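Local coordinates for protein thiosulfate sulfurtransferase TUM1 (Saccharomyces cerevisiae, PDB 3UTN) that transfers sulfur, accepting it as persulfide from NFS1 and passing it to UBA4 for the 2-thiolation of the wobble uridine base of tRNAs, at residues Val44-Pro49 and Ser167-Ser172; Leu61-Asp66 and Ser76-Ile81; His93-Lys98 and Leu134-His139; Leu237-Leu242 and Gly285-Ile290; Arg304-Asp307 and Thr311-Val314. All blocks are in the same frame, centred on the assembly; numbering follows the deposited sequence.

Contact 1: Val44-Pro49 and Ser167-Ser172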
# COMPACT_ATOMS: atom_id res chain seq x y z
N VAL A 44 2.40 26.54 -6.67
CA VAL A 44 3.13 26.03 -7.83
C VAL A 44 2.50 24.75 -8.37
O VAL A 44 2.20 24.66 -9.57
CB VAL A 44 4.62 25.79 -7.49
CG1 VAL A 44 5.37 25.22 -8.70
CG2 VAL A 44 5.28 27.08 -7.03
N HIS A 45 2.29 23.77 -7.49
CA HIS A 45 1.90 22.44 -7.92
C HIS A 45 0.44 22.19 -7.78
O HIS A 45 -0.17 22.53 -6.78
CB HIS A 45 2.64 21.38 -7.11
CG HIS A 45 4.13 21.60 -7.04
ND1 HIS A 45 4.92 21.57 -8.12
CD2 HIS A 45 4.97 21.85 -5.95
CE1 HIS A 45 6.19 21.79 -7.76
NE2 HIS A 45 6.22 21.95 -6.43
N ARG A 46 -0.15 21.58 -8.80
CA ARG A 46 -1.51 21.13 -8.68
C ARG A 46 -1.54 20.06 -7.60
O ARG A 46 -0.64 19.22 -7.51
CB ARG A 46 -1.98 20.56 -10.00
CG ARG A 46 -3.48 20.57 -10.16
CD ARG A 46 -3.83 20.25 -11.59
NE ARG A 46 -3.37 18.92 -11.96
CZ ARG A 46 -3.73 18.28 -13.07
NH1 ARG A 46 -4.55 18.85 -13.94
NH2 ARG A 46 -3.26 17.06 -13.30
N ILE A 47 -2.55 20.11 -6.74
CA ILE A 47 -2.69 19.08 -5.74
C ILE A 47 -3.86 18.21 -6.12
O ILE A 47 -5.01 18.66 -6.19
CB ILE A 47 -2.84 19.63 -4.32
CG1 ILE A 47 -1.55 20.34 -3.92
CG2 ILE A 47 -3.15 18.49 -3.35
CD1 ILE A 47 -1.69 21.16 -2.67
N VAL A 48 -3.54 16.97 -6.41
CA VAL A 48 -4.53 16.06 -6.90
C VAL A 48 -4.65 15.00 -5.84
O VAL A 48 -3.77 14.15 -5.71
CB VAL A 48 -4.12 15.45 -8.25
CG1 VAL A 48 -5.17 14.44 -8.70
CG2 VAL A 48 -3.94 16.54 -9.28
N PRO A 49 -5.72 15.08 -5.04
CA PRO A 49 -5.99 14.01 -4.13
C PRO A 49 -6.30 12.81 -4.98
O PRO A 49 -6.84 12.94 -6.08
CB PRO A 49 -7.23 14.47 -3.39
CG PRO A 49 -7.21 15.95 -3.53
CD PRO A 49 -6.71 16.16 -4.92
N SER A 167 -11.73 11.30 -12.79
CA SER A 167 -10.84 12.43 -12.75
C SER A 167 -11.57 13.61 -13.32
O SER A 167 -12.23 13.49 -14.34
CB SER A 167 -9.59 12.16 -13.57
OG SER A 167 -8.83 13.35 -13.65
N PRO A 168 -11.43 14.77 -12.67
CA PRO A 168 -11.98 16.01 -13.20
C PRO A 168 -11.00 16.67 -14.16
O PRO A 168 -11.30 17.72 -14.72
CB PRO A 168 -12.12 16.87 -11.95
CG PRO A 168 -10.98 16.42 -11.09
CD PRO A 168 -10.84 14.95 -11.34
N TYR A 169 -9.84 16.05 -14.35
CA TYR A 169 -8.78 16.66 -15.12
C TYR A 169 -8.80 16.14 -16.53
O TYR A 169 -9.13 14.98 -16.75
CB TYR A 169 -7.43 16.37 -14.47
CG TYR A 169 -7.40 16.79 -13.02
CD1 TYR A 169 -7.41 18.13 -12.67
CD2 TYR A 169 -7.41 15.84 -12.02
CE1 TYR A 169 -7.40 18.52 -11.34
CE2 TYR A 169 -7.41 16.21 -10.69
CZ TYR A 169 -7.40 17.55 -10.36
OH TYR A 169 -7.40 17.91 -9.04
N PRO A 170 -8.46 17.01 -17.50
CA PRO A 170 -8.35 16.53 -18.87
C PRO A 170 -7.24 15.49 -18.93
O PRO A 170 -6.30 15.54 -18.12
CB PRO A 170 -7.94 17.78 -19.65
CG PRO A 170 -7.29 18.67 -18.64
CD PRO A 170 -8.05 18.42 -17.37
N LYS A 171 -7.33 14.56 -19.86
CA LYS A 171 -6.27 13.60 -20.05
C LYS A 171 -4.94 14.33 -20.17
O LYS A 171 -4.84 15.39 -20.80
CB LYS A 171 -6.54 12.71 -21.26
CG LYS A 171 -7.54 11.60 -20.97
CD LYS A 171 -7.99 10.91 -22.25
CE LYS A 171 -8.79 9.64 -21.94
NZ LYS A 171 -10.02 9.91 -21.15
N SER A 172 -3.92 13.78 -19.53
CA SER A 172 -2.59 14.34 -19.62
C SER A 172 -1.73 13.35 -20.37
O SER A 172 -2.19 12.26 -20.71
CB SER A 172 -2.03 14.56 -18.23
OG SER A 172 -1.94 13.31 -17.55
O HOH W 1 -4.83 17.16 -16.40
O HOH W 2 -6.32 19.98 -8.42
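Arg46, just before strand 47-51 in the parallel sheet of the first rhodanese domain, and Val48 within that strand meet the ring of Tyr169 from the loop that runs from helix 148-153 to helix 181-184. The centre of the contact is a cation-pi interaction: Arg46 CZ stands 4.1 Å from the centroid of the Tyr169 ring, over its face. The guanidinium is not laid flat but tilted, its plane 38° from that of the ring, which brings NH1 down to 3.2 Å from Tyr169 CD1. Pro168 CG covers the other face. A bend at chi3 (63°) in the otherwise extended Arg46 chain turns the guanidinium over the tyrosine. Val48 adds an apolar patch, its CG1 lying 3.5 Å from Tyr169 CE2. A water joins the segments as well, accepting from Arg46 NH1 at 3.0 Å and donating to Pro170 O at 2.8 Å. Within the loop, Ser167 OG accepts from Tyr169 N at 3.0 Å in an ST turn that fixes the backbone ahead of the ring. The polar ends are anchored further: Arg46 NH2 reaches Asp114 and Gly109 O, and the Tyr169 hydroxyl bonds to Asn75 O. Replacing Tyr169 by an alanine would probably strip the guanidinium of its aromatic face, uncover the Val48 methyls and leave Asn75 O without this hydroxyl. Long, flat and charged, the arginine can thus pair with an anion, a carbonyl, a water and a pi face at once, so the loop is tied to the strand without a direct hydrogen bond across them.

Contact 2: Leu61-Asp66 and Ser76-Ile81. With DMS (dimethyl sulfoxide), chain G.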
# COMPACT_ATOMS: atom_id res chain seq x y z
N LEU A 61 -18.79 -3.44 -1.51
CA LEU A 61 -18.77 -2.02 -1.70
C LEU A 61 -18.25 -1.78 -3.10
O LEU A 61 -17.70 -2.68 -3.74
CB LEU A 61 -17.90 -1.35 -0.65
CG LEU A 61 -18.33 -1.51 0.82
CD1 LEU A 61 -17.36 -0.76 1.71
CD2 LEU A 61 -19.75 -1.01 1.04
N ASP A 62 -18.48 -0.58 -3.60
CA ASP A 62 -18.07 -0.26 -4.94
C ASP A 62 -17.18 0.94 -4.80
O ASP A 62 -17.67 2.04 -4.53
CB ASP A 62 -19.28 0.04 -5.80
CG ASP A 62 -18.94 0.15 -7.27
OD1 ASP A 62 -19.70 -0.40 -8.08
OD2 ASP A 62 -17.91 0.77 -7.62
N ASN A 63 -15.88 0.73 -4.94
CA ASN A 63 -14.92 1.80 -4.76
C ASN A 63 -15.12 2.89 -5.80
O ASN A 63 -15.00 4.07 -5.51
CB ASN A 63 -13.49 1.27 -4.79
CG ASN A 63 -13.13 0.59 -6.09
OD1 ASN A 63 -14.00 0.15 -6.84
ND2 ASN A 63 -11.84 0.49 -6.36
N LYS A 64 -15.47 2.46 -7.01
CA LYS A 64 -15.70 3.37 -8.11
C LYS A 64 -16.94 4.21 -7.86
O LYS A 64 -16.90 5.43 -7.97
CB LYS A 64 -15.78 2.60 -9.43
CG LYS A 64 -14.41 2.16 -9.94
CD LYS A 64 -14.46 1.07 -11.00
CE LYS A 64 -14.91 1.59 -12.35
NZ LYS A 64 -14.93 0.54 -13.41
N VAL A 65 -18.04 3.56 -7.46
CA VAL A 65 -19.26 4.28 -7.12
C VAL A 65 -19.00 5.17 -5.92
O VAL A 65 -19.44 6.31 -5.88
CB VAL A 65 -20.42 3.31 -6.83
CG1 VAL A 65 -21.55 4.00 -6.07
CG2 VAL A 65 -20.95 2.75 -8.14
N ASP A 66 -18.25 4.65 -4.95
CA ASP A 66 -17.92 5.43 -3.77
C ASP A 66 -17.11 6.65 -4.13
O ASP A 66 -17.33 7.71 -3.58
CB ASP A 66 -17.21 4.58 -2.74
CG ASP A 66 -18.16 3.68 -2.02
OD1 ASP A 66 -19.35 3.67 -2.40
OD2 ASP A 66 -17.73 3.00 -1.07
N SER A 76 -10.19 15.32 -6.44
CA SER A 76 -9.70 13.96 -6.40
C SER A 76 -9.77 13.31 -7.76
O SER A 76 -10.67 13.58 -8.53
CB SER A 76 -10.51 13.10 -5.45
OG SER A 76 -10.18 13.38 -4.10
N ILE A 77 -8.80 12.47 -8.03
CA ILE A 77 -8.94 11.53 -9.09
C ILE A 77 -9.16 10.23 -8.36
O ILE A 77 -8.86 10.10 -7.16
CB ILE A 77 -7.70 11.42 -9.98
CG1 ILE A 77 -6.48 11.00 -9.14
CG2 ILE A 77 -7.48 12.73 -10.71
CD1 ILE A 77 -5.25 10.72 -9.96
N PHE A 78 -9.71 9.28 -9.08
CA PHE A 78 -9.82 7.97 -8.54
C PHE A 78 -8.67 7.17 -9.11
O PHE A 78 -8.45 7.17 -10.32
CB PHE A 78 -11.14 7.36 -8.94
CG PHE A 78 -11.27 5.93 -8.55
CD1 PHE A 78 -11.39 5.59 -7.20
CD2 PHE A 78 -11.24 4.94 -9.51
CE1 PHE A 78 -11.50 4.26 -6.83
CE2 PHE A 78 -11.35 3.61 -9.13
CZ PHE A 78 -11.48 3.28 -7.80
N PHE A 79 -7.94 6.51 -8.23
CA PHE A 79 -6.87 5.64 -8.65
C PHE A 79 -7.40 4.24 -8.53
O PHE A 79 -7.62 3.73 -7.43
CB PHE A 79 -5.66 5.83 -7.74
CG PHE A 79 -4.47 5.03 -8.15
CD1 PHE A 79 -4.37 3.68 -7.84
CD2 PHE A 79 -3.41 5.63 -8.83
CE1 PHE A 79 -3.26 2.94 -8.20
CE2 PHE A 79 -2.29 4.90 -9.20
CZ PHE A 79 -2.22 3.55 -8.88
N ASP A 80 -7.62 3.62 -9.67
CA ASP A 80 -8.15 2.29 -9.69
C ASP A 80 -7.04 1.30 -9.41
O ASP A 80 -6.27 0.93 -10.30
CB ASP A 80 -8.81 2.00 -11.03
CG ASP A 80 -9.69 0.79 -10.98
OD1 ASP A 80 -9.38 -0.13 -10.20
OD2 ASP A 80 -10.69 0.75 -11.71
N ILE A 81 -6.97 0.88 -8.15
CA ILE A 81 -5.99 -0.10 -7.69
C ILE A 81 -5.99 -1.33 -8.59
O ILE A 81 -4.93 -1.87 -8.92
CB ILE A 81 -6.29 -0.49 -6.22
CG1 ILE A 81 -5.87 0.64 -5.28
CG2 ILE A 81 -5.63 -1.81 -5.84
CD1 ILE A 81 -4.39 0.98 -5.29
S DMS G . -15.97 -2.62 -11.33
O DMS G . -16.37 -2.10 -12.67
C1 DMS G . -17.08 -3.81 -10.82
C2 DMS G . -14.54 -3.57 -11.48
O HOH W 3 -8.89 1.72 -6.33
O HOH W 4 -10.90 -0.95 -8.33
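Asn63 and Lys64, in the first turn of helix 63-69, pack on Phe78 of strand 77-78. The aromatic contacts come first. Asn63 ND2 sits at the ring edge, 3.2 Å from Phe78 CZ, with the amide plane nearly perpendicular to the ring at 83°. Lys64 contributes the aliphatic part of its chain, CG lying 3.5 Å from Phe78 CE2, a fitting use of a residue whose charged end belongs in solvent.

Water-mediated bonds form the second group. Asn63 ND2 donates to Thr53 O and to a water that in turn donates to Asp80 OD1; a second water, which accepts from Ile81 N at 2.8 Å, is only a weak extra contact of ND2. Asp80 OD1 also accepts from Ala83 N.

Charge plays a looser part: Lys64 NZ stays 4.6 Å from Asp80 OD2, beyond a salt bridge, and donates instead to the oxygen of a dimethyl sulfoxide, probably from the crystallisation liquor, at 3.1 Å. The helix start itself is held by Asp62, an N-cap whose OD2 accepts from Val65 N at 2.8 Å, nearly straight at 169°.

All this belongs to a beta-alpha-beta unit in which strand 47-51 leads through helix 63-69 to strand 77-78, the last strand at one side of the sheet. Phe78 points to the helix and also meets the rings of Phe67 and Phe166.

Contact 3: His93-Lys98 and Leu134-His139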
# COMPACT_ATOMS: atom_id res chain seq x y z
N HIS A 93 -3.14 -7.79 -7.76
CA HIS A 93 -2.56 -6.51 -7.37
C HIS A 93 -1.10 -6.42 -7.62
O HIS A 93 -0.34 -5.90 -6.80
CB HIS A 93 -2.84 -6.25 -5.90
CG HIS A 93 -4.30 -6.27 -5.57
ND1 HIS A 93 -5.19 -5.47 -6.18
CD2 HIS A 93 -5.02 -7.05 -4.67
CE1 HIS A 93 -6.41 -5.72 -5.70
NE2 HIS A 93 -6.31 -6.69 -4.77
N MET A 94 -0.68 -6.93 -8.77
CA MET A 94 0.70 -6.87 -9.15
C MET A 94 0.98 -5.49 -9.67
O MET A 94 0.16 -4.90 -10.36
CB MET A 94 1.05 -7.93 -10.18
CG MET A 94 1.03 -9.33 -9.59
SD MET A 94 1.93 -9.42 -8.04
CE MET A 94 3.61 -9.22 -8.63
N PHE A 95 2.14 -4.98 -9.30
CA PHE A 95 2.53 -3.64 -9.64
C PHE A 95 2.31 -3.39 -11.12
O PHE A 95 2.64 -4.25 -11.95
CB PHE A 95 3.98 -3.41 -9.30
CG PHE A 95 4.31 -1.98 -9.14
CD1 PHE A 95 3.99 -1.31 -7.97
CD2 PHE A 95 4.91 -1.28 -10.17
CE1 PHE A 95 4.28 0.03 -7.82
CE2 PHE A 95 5.19 0.06 -10.03
CZ PHE A 95 4.87 0.72 -8.86
N PRO A 96 1.72 -2.23 -11.47
CA PRO A 96 1.46 -2.01 -12.88
C PRO A 96 2.74 -1.88 -13.67
O PRO A 96 3.78 -1.52 -13.12
CB PRO A 96 0.69 -0.69 -12.89
CG PRO A 96 1.09 -0.00 -11.64
CD PRO A 96 1.24 -1.12 -10.64
N THR A 97 2.65 -2.18 -14.95
CA THR A 97 3.72 -1.87 -15.87
C THR A 97 3.78 -0.35 -15.99
O THR A 97 2.79 0.35 -15.74
CB THR A 97 3.44 -2.46 -17.27
OG1 THR A 97 2.26 -1.86 -17.80
CG2 THR A 97 3.26 -3.97 -17.19
N LYS A 98 4.96 0.14 -16.36
CA LYS A 98 5.17 1.54 -16.65
C LYS A 98 4.05 2.09 -17.53
O LYS A 98 3.50 3.15 -17.24
CB LYS A 98 6.52 1.72 -17.34
CG LYS A 98 6.98 3.16 -17.47
CD LYS A 98 8.06 3.26 -18.54
CE LYS A 98 8.64 4.66 -18.61
NZ LYS A 98 7.57 5.68 -18.80
N LEU A 134 2.44 5.17 -6.95
CA LEU A 134 2.76 6.48 -7.49
C LEU A 134 4.21 6.81 -7.24
O LEU A 134 4.93 7.19 -8.15
CB LEU A 134 1.87 7.54 -6.86
CG LEU A 134 0.39 7.37 -7.20
CD1 LEU A 134 -0.42 8.31 -6.34
CD2 LEU A 134 0.15 7.62 -8.68
N GLY A 135 4.63 6.65 -5.99
CA GLY A 135 6.01 6.89 -5.59
C GLY A 135 6.97 5.97 -6.32
O GLY A 135 7.97 6.43 -6.86
N VAL A 136 6.66 4.68 -6.35
CA VAL A 136 7.54 3.72 -7.01
C VAL A 136 7.68 4.09 -8.47
O VAL A 136 8.76 4.01 -9.03
CB VAL A 136 7.05 2.27 -6.87
CG1 VAL A 136 7.86 1.34 -7.75
CG2 VAL A 136 7.17 1.83 -5.43
N MET A 137 6.57 4.52 -9.06
CA MET A 137 6.57 4.93 -10.45
C MET A 137 7.17 6.31 -10.63
O MET A 137 7.04 6.91 -11.69
CB MET A 137 5.17 4.87 -11.01
CG MET A 137 4.70 3.46 -11.30
SD MET A 137 5.94 2.52 -12.20
CE MET A 137 6.02 3.40 -13.76
N GLY A 138 7.83 6.80 -9.58
CA GLY A 138 8.66 7.98 -9.68
C GLY A 138 7.88 9.27 -9.69
O GLY A 138 8.40 10.31 -10.09
N HIS A 139 6.62 9.22 -9.27
CA HIS A 139 5.90 10.47 -9.20
C HIS A 139 6.53 11.31 -8.15
O HIS A 139 6.71 10.86 -7.02
CB HIS A 139 4.42 10.28 -8.95
CG HIS A 139 3.65 11.54 -9.17
ND1 HIS A 139 3.22 11.90 -10.37
CD2 HIS A 139 3.31 12.56 -8.30
CE1 HIS A 139 2.59 13.07 -10.29
NE2 HIS A 139 2.65 13.48 -9.02
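The Phe95 ring has Met137 SD at its edge, close to the ring plane, and Pro96 CD over one face; Trp132 of helix 127-136 meets it edge-to-face. The sulfur makes a Met-aromatic contact, 4.7 Å from the ring centroid and 82° off the normal, where it meets the slightly positive rim of ring hydrogens rather than the pi face. The contact packs the loop before helix 98-107 of the first rhodanese domain against the end of helix 127-136.

That helix finishes in a Schellman motif. His139 N donates to Leu134 O at 2.9 Å and Gly138 N to Gly135 O at 2.7 Å, while Gly138, as the C-prime residue, takes the positive phi that glycine accepts easily. Just before this reversal, Val136 and Met137 both point their side chains toward the phenylalanine. Val136 CG1 presses tightly on the ring tip, 3.2 Å from Phe95 CZ.

Thr97 is the N-cap of the next helix, its OG1 accepting from Val100 N, and Lys98 after it offers only carbon to the contact. Its amine turns instead to Asp102 and to Ser176 O. Across the domain boundary, Phe95 N probably donates to Asp307 OD2, linking the loop to the second rhodanese domain. Methionine suits this place because its unbranched chain can curl: bends at chi2 (-47°) and chi3 (-65°) bring its terminal methyl, Met137 CE, to 3.5 Å from Lys98 CA.

Contact 4: Leu237-Leu242 and Gly285-Ile290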
# COMPACT_ATOMS: atom_id res chain seq x y z
N LEU A 237 3.05 -9.51 10.50
CA LEU A 237 2.84 -8.15 10.92
C LEU A 237 1.53 -7.72 10.29
O LEU A 237 1.52 -6.98 9.32
CB LEU A 237 4.01 -7.26 10.51
CG LEU A 237 4.16 -5.93 11.25
CD1 LEU A 237 4.17 -6.13 12.76
CD2 LEU A 237 5.43 -5.24 10.80
N PRO A 238 0.41 -8.23 10.83
CA PRO A 238 -0.89 -7.90 10.26
C PRO A 238 -1.00 -6.39 10.19
O PRO A 238 -0.76 -5.71 11.18
CB PRO A 238 -1.87 -8.50 11.26
CG PRO A 238 -1.12 -9.68 11.79
CD PRO A 238 0.26 -9.15 11.97
N TYR A 239 -1.32 -5.89 9.00
CA TYR A 239 -1.25 -4.46 8.74
C TYR A 239 -2.05 -3.65 9.76
O TYR A 239 -1.64 -2.55 10.13
CB TYR A 239 -1.71 -4.16 7.32
CG TYR A 239 -3.19 -4.29 7.11
CD1 TYR A 239 -4.04 -3.21 7.35
CD2 TYR A 239 -3.75 -5.48 6.66
CE1 TYR A 239 -5.40 -3.31 7.15
CE2 TYR A 239 -5.11 -5.59 6.46
CZ TYR A 239 -5.93 -4.51 6.71
OH TYR A 239 -7.28 -4.61 6.51
N GLY A 240 -3.18 -4.20 10.20
CA GLY A 240 -4.05 -3.55 11.16
C GLY A 240 -3.34 -3.23 12.46
O GLY A 240 -3.68 -2.27 13.14
N SER A 241 -2.32 -4.03 12.78
CA SER A 241 -1.53 -3.81 13.98
C SER A 241 -0.74 -2.51 13.89
O SER A 241 -0.29 -1.99 14.90
CB SER A 241 -0.57 -4.98 14.21
OG SER A 241 0.50 -4.95 13.28
N LEU A 242 -0.56 -2.00 12.68
CA LEU A 242 0.26 -0.82 12.48
C LEU A 242 -0.59 0.41 12.22
O LEU A 242 -0.07 1.50 12.00
CB LEU A 242 1.28 -1.07 11.37
CG LEU A 242 2.27 -2.19 11.70
CD1 LEU A 242 3.31 -2.30 10.61
CD2 LEU A 242 2.95 -1.94 13.03
N GLY A 285 -0.05 -8.06 -1.90
CA GLY A 285 0.85 -6.92 -2.04
C GLY A 285 0.22 -5.59 -1.69
O GLY A 285 0.93 -4.58 -1.61
N VAL A 286 -1.09 -5.56 -1.48
CA VAL A 286 -1.77 -4.30 -1.13
C VAL A 286 -1.56 -3.95 0.34
O VAL A 286 -1.04 -2.88 0.65
CB VAL A 286 -3.26 -4.26 -1.53
CG1 VAL A 286 -3.40 -4.22 -3.04
CG2 VAL A 286 -4.04 -5.44 -0.94
N SER A 287 -1.95 -4.85 1.24
CA SER A 287 -1.80 -4.60 2.66
C SER A 287 -0.34 -4.65 3.07
O SER A 287 0.04 -4.09 4.09
CB SER A 287 -2.63 -5.58 3.48
OG SER A 287 -2.06 -6.86 3.44
N GLY A 288 0.48 -5.33 2.27
CA GLY A 288 1.92 -5.33 2.48
C GLY A 288 2.47 -3.92 2.47
O GLY A 288 3.38 -3.60 3.21
N VAL A 289 1.91 -3.07 1.61
CA VAL A 289 2.37 -1.70 1.54
C VAL A 289 1.90 -0.92 2.76
O VAL A 289 2.56 0.02 3.18
CB VAL A 289 1.90 -0.99 0.26
CG1 VAL A 289 2.41 0.43 0.26
CG2 VAL A 289 2.42 -1.73 -0.96
N ILE A 290 0.78 -1.34 3.33
CA ILE A 290 0.30 -0.71 4.54
C ILE A 290 1.39 -0.82 5.59
O ILE A 290 1.79 0.18 6.19
CB ILE A 290 -0.99 -1.34 5.06
CG1 ILE A 290 -2.09 -1.25 4.01
CG2 ILE A 290 -1.40 -0.68 6.37
CD1 ILE A 290 -3.33 -2.05 4.35
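Tyr239 lays its ring against Ile290 and Ser287, joining the short 3-10 turn 239-242 to helix 286-297 in the second rhodanese domain. This helix follows the loop of the persulfide-carrying Cys282, as in rhodaneses generally, and the Ser287 side chain lies about 3 Å from the Cys282 side chain at their nearest atoms.

The tyrosine takes the crowded position, with CG between its backbone N and carbonyl carbon (chi1 73°), which turns the ring toward Ile290 and Ser287. Ile290 CD1 then comes over one face in a CH-pi contact, 3.7 Å from the Tyr239 ring centroid. The isoleucine uses both of its branches. One carries CD1 to the ring; the other, CG2, lies anti to the backbone N and rests 3.6 Å from Tyr239 CB. A beta-branched chain suits this place, since it fills the space at the root of the ring as well as over it. Ser287 is small enough to come close obliquely, its CB 3.4 Å from Tyr239 CD2. Gly285, after the cysteine loop, has backbone angles that would jam any CB against the preceding carbonyl.

On the far side of the turn, Ser241 folds its hydroxyl back on the chain. Pro238 O thereby accepts twice, from Ser241 N at 2.8 Å and from Ser241 OG at 2.6 Å, the hydroxyl tilted 15° from the carbonyl plane.

Contact 5: Arg304-Asp307 and Thr311-Val314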
# COMPACT_ATOMS: atom_id res chain seq x y z
N ARG A 304 11.11 -3.22 1.33
CA ARG A 304 10.59 -3.49 0.02
C ARG A 304 9.33 -4.28 0.16
O ARG A 304 9.07 -4.89 1.20
CB ARG A 304 11.61 -4.25 -0.81
CG ARG A 304 12.79 -3.39 -1.23
CD ARG A 304 13.74 -4.21 -2.07
NE ARG A 304 14.17 -5.39 -1.34
CZ ARG A 304 14.58 -6.51 -1.91
NH1 ARG A 304 14.60 -6.62 -3.24
NH2 ARG A 304 14.96 -7.53 -1.16
N LEU A 305 8.53 -4.23 -0.88
CA LEU A 305 7.33 -5.01 -0.90
C LEU A 305 7.57 -6.20 -1.78
O LEU A 305 7.96 -6.06 -2.94
CB LEU A 305 6.17 -4.20 -1.46
CG LEU A 305 4.89 -5.02 -1.53
CD1 LEU A 305 4.19 -5.01 -0.19
CD2 LEU A 305 4.00 -4.46 -2.61
N TYR A 306 7.35 -7.37 -1.22
CA TYR A 306 7.24 -8.55 -2.03
C TYR A 306 5.86 -8.45 -2.65
O TYR A 306 4.87 -8.82 -2.04
CB TYR A 306 7.40 -9.82 -1.20
CG TYR A 306 7.05 -11.06 -1.98
CD1 TYR A 306 7.28 -11.12 -3.35
CD2 TYR A 306 6.51 -12.16 -1.36
CE1 TYR A 306 6.97 -12.25 -4.08
CE2 TYR A 306 6.20 -13.31 -2.08
CZ TYR A 306 6.43 -13.33 -3.44
OH TYR A 306 6.13 -14.45 -4.16
N ASP A 307 5.82 -7.92 -3.86
CA ASP A 307 4.56 -7.59 -4.48
C ASP A 307 3.76 -8.85 -4.75
O ASP A 307 2.59 -8.92 -4.40
CB ASP A 307 4.80 -6.80 -5.75
CG ASP A 307 3.52 -6.25 -6.33
OD1 ASP A 307 2.55 -6.07 -5.57
OD2 ASP A 307 3.50 -6.00 -7.54
N THR A 311 0.13 -14.91 -2.38
CA THR A 311 -0.55 -15.53 -3.50
C THR A 311 0.45 -16.04 -4.53
O THR A 311 0.44 -17.22 -4.88
CB THR A 311 -1.53 -14.56 -4.17
OG1 THR A 311 -2.50 -14.17 -3.20
CG2 THR A 311 -2.21 -15.23 -5.35
N GLU A 312 1.30 -15.14 -5.01
CA GLU A 312 2.30 -15.53 -5.96
C GLU A 312 3.22 -16.55 -5.33
O GLU A 312 3.61 -17.52 -5.96
CB GLU A 312 3.11 -14.34 -6.43
CG GLU A 312 4.11 -14.72 -7.49
CD GLU A 312 5.25 -13.74 -7.59
OE1 GLU A 312 5.77 -13.31 -6.53
OE2 GLU A 312 5.63 -13.41 -8.72
N TRP A 313 3.57 -16.31 -4.07
CA TRP A 313 4.45 -17.21 -3.36
C TRP A 313 3.96 -18.62 -3.44
O TRP A 313 4.69 -19.51 -3.87
CB TRP A 313 4.58 -16.83 -1.89
CG TRP A 313 5.50 -17.79 -1.23
CD1 TRP A 313 5.18 -18.88 -0.43
CD2 TRP A 313 6.96 -17.83 -1.36
NE1 TRP A 313 6.31 -19.54 -0.04
CE2 TRP A 313 7.41 -18.96 -0.56
CE3 TRP A 313 7.90 -17.04 -2.01
CZ2 TRP A 313 8.75 -19.28 -0.44
CZ3 TRP A 313 9.24 -17.37 -1.88
CH2 TRP A 313 9.65 -18.47 -1.12
N VAL A 314 2.72 -18.83 -3.02
CA VAL A 314 2.10 -20.14 -3.03
C VAL A 314 2.03 -20.70 -4.44
O VAL A 314 2.47 -21.83 -4.68
CB VAL A 314 0.69 -20.10 -2.43
CG1 VAL A 314 -0.08 -21.37 -2.75
CG2 VAL A 314 0.81 -19.91 -0.93
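Tyr306, on strand 303-306, points its ring at Glu312 and Trp313 of helix 309-317, the strand-turn-helix that closes the second rhodanese domain. Ahead of them on the helix, Thr311 bonds through OG1 to Gly283 O in the loop after the catalytic cysteine.

Glu312 makes the polar contact. Its extended chain, CG anti to the backbone N (chi1 -176°), carries OE1 to the ring edge, where Tyr306 OH donates to it at 2.7 Å. The hydroxyl meets the anti side of OE1, 24° out of the carboxylate plane. The other oxygen, OE2, forms a salt bridge with Lys316.

Trp313 follows with apolar packing: its CB lies at the tyrosine edge, 3.9 Å from Tyr306 CE2, and the tyrosine OH in turn lies at the edge of the indole. The indole NE1 donates to Trp321 O.

A phenylalanine at Tyr306 would probably leave Glu312 OE1 without its donor here and the carboxylate held mainly through its salt bridge to Lys316. The phenol thus joins strand to helix by a bond as well as by packing, and the buried carboxylate, with a hydroxyl on one oxygen and a lysine on the other, is likely to keep its negative charge.

How the contacts relate
Contacts 1 to 3 belong to the first rhodanese domain, contacts 4 and 5 to the second, each with a five-stranded parallel sheet of order 1-5-4-2-3. Along the chain, contacts 2 and 3 follow one another inside the loop closed by contact 1; contacts 4 and 5 come later. Contacts 1 and 2, centres 16 Å apart, share neighbouring strands 47-51 and 77-78; the centre of contact 5, about 32 Å from that of contact 1, lies across the chain's centre. Contact 3 bridges the domains: His93 packs on Val286 of contact 4, and Asp307 of contact 5 probably hydrogen-bonds to its loop. The catalytic Cys282 side chain, in the second domain, is about 12 Å from that of Phe95.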